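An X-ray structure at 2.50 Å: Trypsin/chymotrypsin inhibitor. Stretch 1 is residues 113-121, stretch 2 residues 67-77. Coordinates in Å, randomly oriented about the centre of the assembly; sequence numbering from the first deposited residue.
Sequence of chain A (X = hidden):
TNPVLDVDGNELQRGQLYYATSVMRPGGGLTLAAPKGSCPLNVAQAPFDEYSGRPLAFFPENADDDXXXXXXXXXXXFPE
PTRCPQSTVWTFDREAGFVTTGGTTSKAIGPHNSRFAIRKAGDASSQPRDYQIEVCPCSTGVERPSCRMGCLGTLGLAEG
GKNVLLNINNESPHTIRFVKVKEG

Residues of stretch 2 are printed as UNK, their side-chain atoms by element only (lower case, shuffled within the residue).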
# COMPACT_ATOMS: atom_id res chain seq x y z
N ASN A 113 -7.49 15.94 -4.31
CA ASN A 113 -8.64 15.04 -4.21
C ASN A 113 -8.34 13.74 -3.49
O ASN A 113 -9.26 12.91 -3.33
CB ASN A 113 -9.17 14.72 -5.60
CG ASN A 113 -9.90 15.88 -6.20
OD1 ASN A 113 -9.72 16.23 -7.37
ND2 ASN A 113 -10.74 16.51 -5.38
N SER A 114 -7.11 13.51 -3.05
CA SER A 114 -6.86 12.36 -2.19
C SER A 114 -6.96 12.70 -0.70
O SER A 114 -6.61 11.86 0.13
CB SER A 114 -5.48 11.75 -2.51
OG SER A 114 -4.53 12.75 -2.84
N ARG A 115 -7.44 13.88 -0.35
CA ARG A 115 -7.52 14.29 1.05
C ARG A 115 -8.89 13.94 1.61
O ARG A 115 -9.92 14.47 1.15
CB ARG A 115 -7.23 15.78 1.21
CG ARG A 115 -5.76 16.14 1.15
CD ARG A 115 -5.62 17.54 0.59
NE ARG A 115 -4.24 18.00 0.67
CZ ARG A 115 -3.79 19.12 0.11
NH1 ARG A 115 -4.61 19.89 -0.59
NH2 ARG A 115 -2.52 19.45 0.22
N PHE A 116 -8.91 13.09 2.62
CA PHE A 116 -10.13 12.73 3.30
C PHE A 116 -9.99 13.09 4.78
O PHE A 116 -8.88 13.25 5.29
CB PHE A 116 -10.44 11.23 3.13
CG PHE A 116 -10.61 10.82 1.70
CD1 PHE A 116 -9.51 10.58 0.89
CD2 PHE A 116 -11.88 10.68 1.17
CE1 PHE A 116 -9.66 10.21 -0.43
CE2 PHE A 116 -12.04 10.30 -0.16
CZ PHE A 116 -10.93 10.06 -0.97
N ALA A 117 -11.13 13.25 5.45
CA ALA A 117 -11.17 13.38 6.89
C ALA A 117 -12.20 12.42 7.45
O ALA A 117 -13.12 12.01 6.74
CB ALA A 117 -11.51 14.81 7.32
N ILE A 118 -12.03 12.05 8.71
CA ILE A 118 -12.98 11.20 9.43
C ILE A 118 -13.62 11.99 10.57
O ILE A 118 -12.95 12.74 11.28
CB ILE A 118 -12.30 9.93 9.98
CG1 ILE A 118 -11.66 9.14 8.85
CG2 ILE A 118 -13.31 9.06 10.73
CD1 ILE A 118 -10.42 8.39 9.27
N ARG A 119 -14.91 11.78 10.75
CA ARG A 119 -15.71 12.49 11.74
C ARG A 119 -16.66 11.50 12.39
O ARG A 119 -17.05 10.51 11.78
CB ARG A 119 -16.51 13.64 11.10
CG ARG A 119 -15.65 14.75 10.56
CD ARG A 119 -16.40 16.08 10.52
NE ARG A 119 -15.60 17.15 11.11
CZ ARG A 119 -14.67 17.84 10.45
NH1 ARG A 119 -14.43 17.56 9.16
NH2 ARG A 119 -13.99 18.80 11.07
N LYS A 120 -17.04 11.80 13.64
CA LYS A 120 -18.05 11.02 14.35
C LYS A 120 -19.42 11.19 13.70
O LYS A 120 -19.70 12.19 13.05
CB LYS A 120 -18.11 11.42 15.83
CG LYS A 120 -18.32 10.25 16.82
CD LYS A 120 -17.42 10.36 18.05
CE LYS A 120 -17.33 9.04 18.85
NZ LYS A 120 -16.21 9.05 19.85
N ALA A 121 -20.27 10.19 13.88
CA ALA A 121 -21.67 10.29 13.49
C ALA A 121 -22.50 10.05 14.75
O ALA A 121 -22.37 9.00 15.39
CB ALA A 121 -22.00 9.27 12.40
N UNK A 67 -1.45 9.42 15.52
CA UNK A 67 -2.80 8.91 15.60
C UNK A 67 -3.63 9.71 14.61
O UNK A 67 -3.23 10.79 14.17
c UNK A 67 -2.36 8.58 18.05
c UNK A 67 -3.37 9.05 17.02
o UNK A 67 -3.68 10.42 17.28
N UNK A 68 -4.79 9.19 14.23
CA UNK A 68 -5.69 9.92 13.35
C UNK A 68 -6.59 10.81 14.19
O UNK A 68 -7.23 10.34 15.14
c UNK A 68 -7.82 9.63 12.06
c UNK A 68 -6.50 8.98 12.46
c UNK A 68 -5.71 8.65 11.23
N UNK A 69 -6.66 12.09 13.84
CA UNK A 69 -7.51 13.04 14.54
C UNK A 69 -8.80 13.28 13.77
O UNK A 69 -8.79 13.41 12.54
c UNK A 69 -5.90 13.95 17.08
o UNK A 69 -6.62 14.68 17.75
c UNK A 69 -5.55 14.30 15.65
c UNK A 69 -6.78 14.37 14.76
n UNK A 69 -5.39 12.81 17.55
N UNK A 70 -9.90 13.35 14.50
CA UNK A 70 -11.17 13.75 13.93
C UNK A 70 -11.06 15.10 13.22
O UNK A 70 -10.46 16.04 13.72
o UNK A 70 -13.42 12.69 17.04
o UNK A 70 -15.42 12.88 16.11
c UNK A 70 -14.17 12.91 16.06
c UNK A 70 -13.49 13.24 14.78
c UNK A 70 -12.19 13.86 15.05
N UNK A 71 -11.67 15.18 12.04
CA UNK A 71 -11.69 16.41 11.28
C UNK A 71 -10.41 16.79 10.58
O UNK A 71 -10.44 17.68 9.73
N UNK A 72 -9.27 16.16 10.89
CA UNK A 72 -8.02 16.51 10.24
C UNK A 72 -7.76 15.66 9.00
O UNK A 72 -8.03 14.46 9.00
o UNK A 72 -7.09 17.11 12.40
c UNK A 72 -6.86 16.36 11.22
N UNK A 73 -7.21 16.27 7.95
CA UNK A 73 -7.13 15.57 6.67
C UNK A 73 -6.07 14.47 6.72
O UNK A 73 -5.07 14.57 7.44
c UNK A 73 -6.82 16.52 5.50
o UNK A 73 -5.69 17.36 5.78
c UNK A 73 -8.02 17.39 5.16
N UNK A 74 -6.33 13.41 5.96
CA UNK A 74 -5.43 12.27 5.86
C UNK A 74 -5.56 11.63 4.49
O UNK A 74 -6.46 11.95 3.71
c UNK A 74 -7.23 10.94 7.00
c UNK A 74 -5.74 11.24 6.93
c UNK A 74 -7.62 9.91 5.96
c UNK A 74 -7.58 10.43 8.38
N UNK A 75 -4.69 10.67 4.25
CA UNK A 75 -4.78 9.79 3.10
C UNK A 75 -5.20 8.40 3.54
O UNK A 75 -4.97 7.99 4.68
c UNK A 75 -1.67 13.47 1.68
o UNK A 75 -1.12 14.71 1.44
c UNK A 75 -1.02 12.55 2.49
c UNK A 75 -2.82 11.00 2.13
c UNK A 75 -3.45 11.93 1.34
c UNK A 75 -2.88 13.16 1.11
c UNK A 75 -3.44 9.68 2.38
c UNK A 75 -1.60 11.33 2.71
N UNK A 76 -5.81 7.68 2.60
CA UNK A 76 -6.31 6.34 2.85
C UNK A 76 -5.81 5.44 1.74
O UNK A 76 -5.76 5.84 0.57
c UNK A 76 -8.40 7.40 3.82
c UNK A 76 -9.92 7.58 3.74
c UNK A 76 -7.86 6.30 2.91
c UNK A 76 -8.35 4.92 3.36
N UNK A 77 -5.46 4.20 2.10
CA UNK A 77 -5.08 3.23 1.09
C UNK A 77 -5.38 1.82 1.56
O UNK A 77 -5.60 1.58 2.75
c UNK A 77 -2.58 3.25 1.84
c UNK A 77 -0.57 3.77 -0.01
c UNK A 77 -3.60 3.39 0.71
s UNK A 77 -1.00 2.57 1.25
O HOH W 1 -9.71 12.78 9.80
O HOH W 2 -6.21 9.18 -0.06

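Position 67 has three side-chain atoms: a carbon carrying one oxygen and one carbon. It makes no contact with stretch 1. The atoms fit Thr67.

Position 68 has three carbons, one of them carrying the other two. Its CA-to-CB bond points toward stretch 1. One branch carbon lies 4.0 Å from Ile118 CD1. A short, forked, all-carbon side chain is valine, so this is Val68.

Position 69 has three carbons in a row, the third carrying one oxygen and one nitrogen. Its CA-to-CB bond points away from stretch 1. The chain length and the amide give Gln69.

Position 70 also has three carbons in a row, but the third carries two oxygens. One of these oxygens accepts a hydrogen bond from Lys120 N at 3.1 Å. The carboxylate identifies Glu70, and the accepting atom is OE2. The Glu70 CG atom also rests 3.8 Å from Arg119 CA.

Position 71 has no side-chain atoms. Its phi is 76°, a value that favours glycine. An ideal CB here would clash with Arg119 NH2, at 2.5 Å. The residue is Gly71. Its CA lies over one face of the Arg119 guanidinium, 3.3 Å from Arg119 NH2.

Position 72 has one carbon and then one oxygen. Its CA-to-CB bond points away from stretch 1. This is Ser72. It closes a type II turn that begins at Gln69, with Ser72 N bonded to Gln69 O at 3.2 Å.

Position 73 has one carbon carrying an oxygen and a carbon. The branch carbon is 4.3 Å from Arg115 CB. This is Thr73, whose OG1 is hydrogen-bonded elsewhere in the structure.

Position 74 has four carbons, forked at the second. One fork carbon is 3.6 Å from Ile118 CD1 and the other 4.2 Å from Phe116 CB. The fork at the second carbon gives Leu74.

Position 75 has one carbon and then a six-carbon ring bearing an oxygen. Ser114 O lies at the ring edge, near its plane. The hydroxylated ring is Tyr75; its CD1 is 3.4 Å from Ser114 O.

Position 76 has four carbons, forked at the first, with one arm two carbons long. The end of that arm is 3.7 Å from Phe116 CB. This is Ile76.

Position 77 has two carbons, a sulfur and a final carbon, unbranched. It makes no contact with stretch 1. The thioether is Met77.

The contact rests on backbone pairing. Leu74 N gives a hydrogen bond to Phe116 O at 2.6 Å, and Phe116 N returns one to Leu74 O at 2.9 Å. This is a single antiparallel bridge. Beyond it, Gly71 N bonds to Ile118 O at 2.9 Å. Water 1 accepts from Ile118 N at 2.7 Å and donates to Gln69 O at 3.0 Å and Ser72 O at 2.5 Å, so it links the turn to the strand. Apolar contacts of Val68, Leu74 and Ile76 with Phe116 and Ile118 add packing to the backbone bonds.

Stretch 2, residues 67-77: TVQEGSTLYIM
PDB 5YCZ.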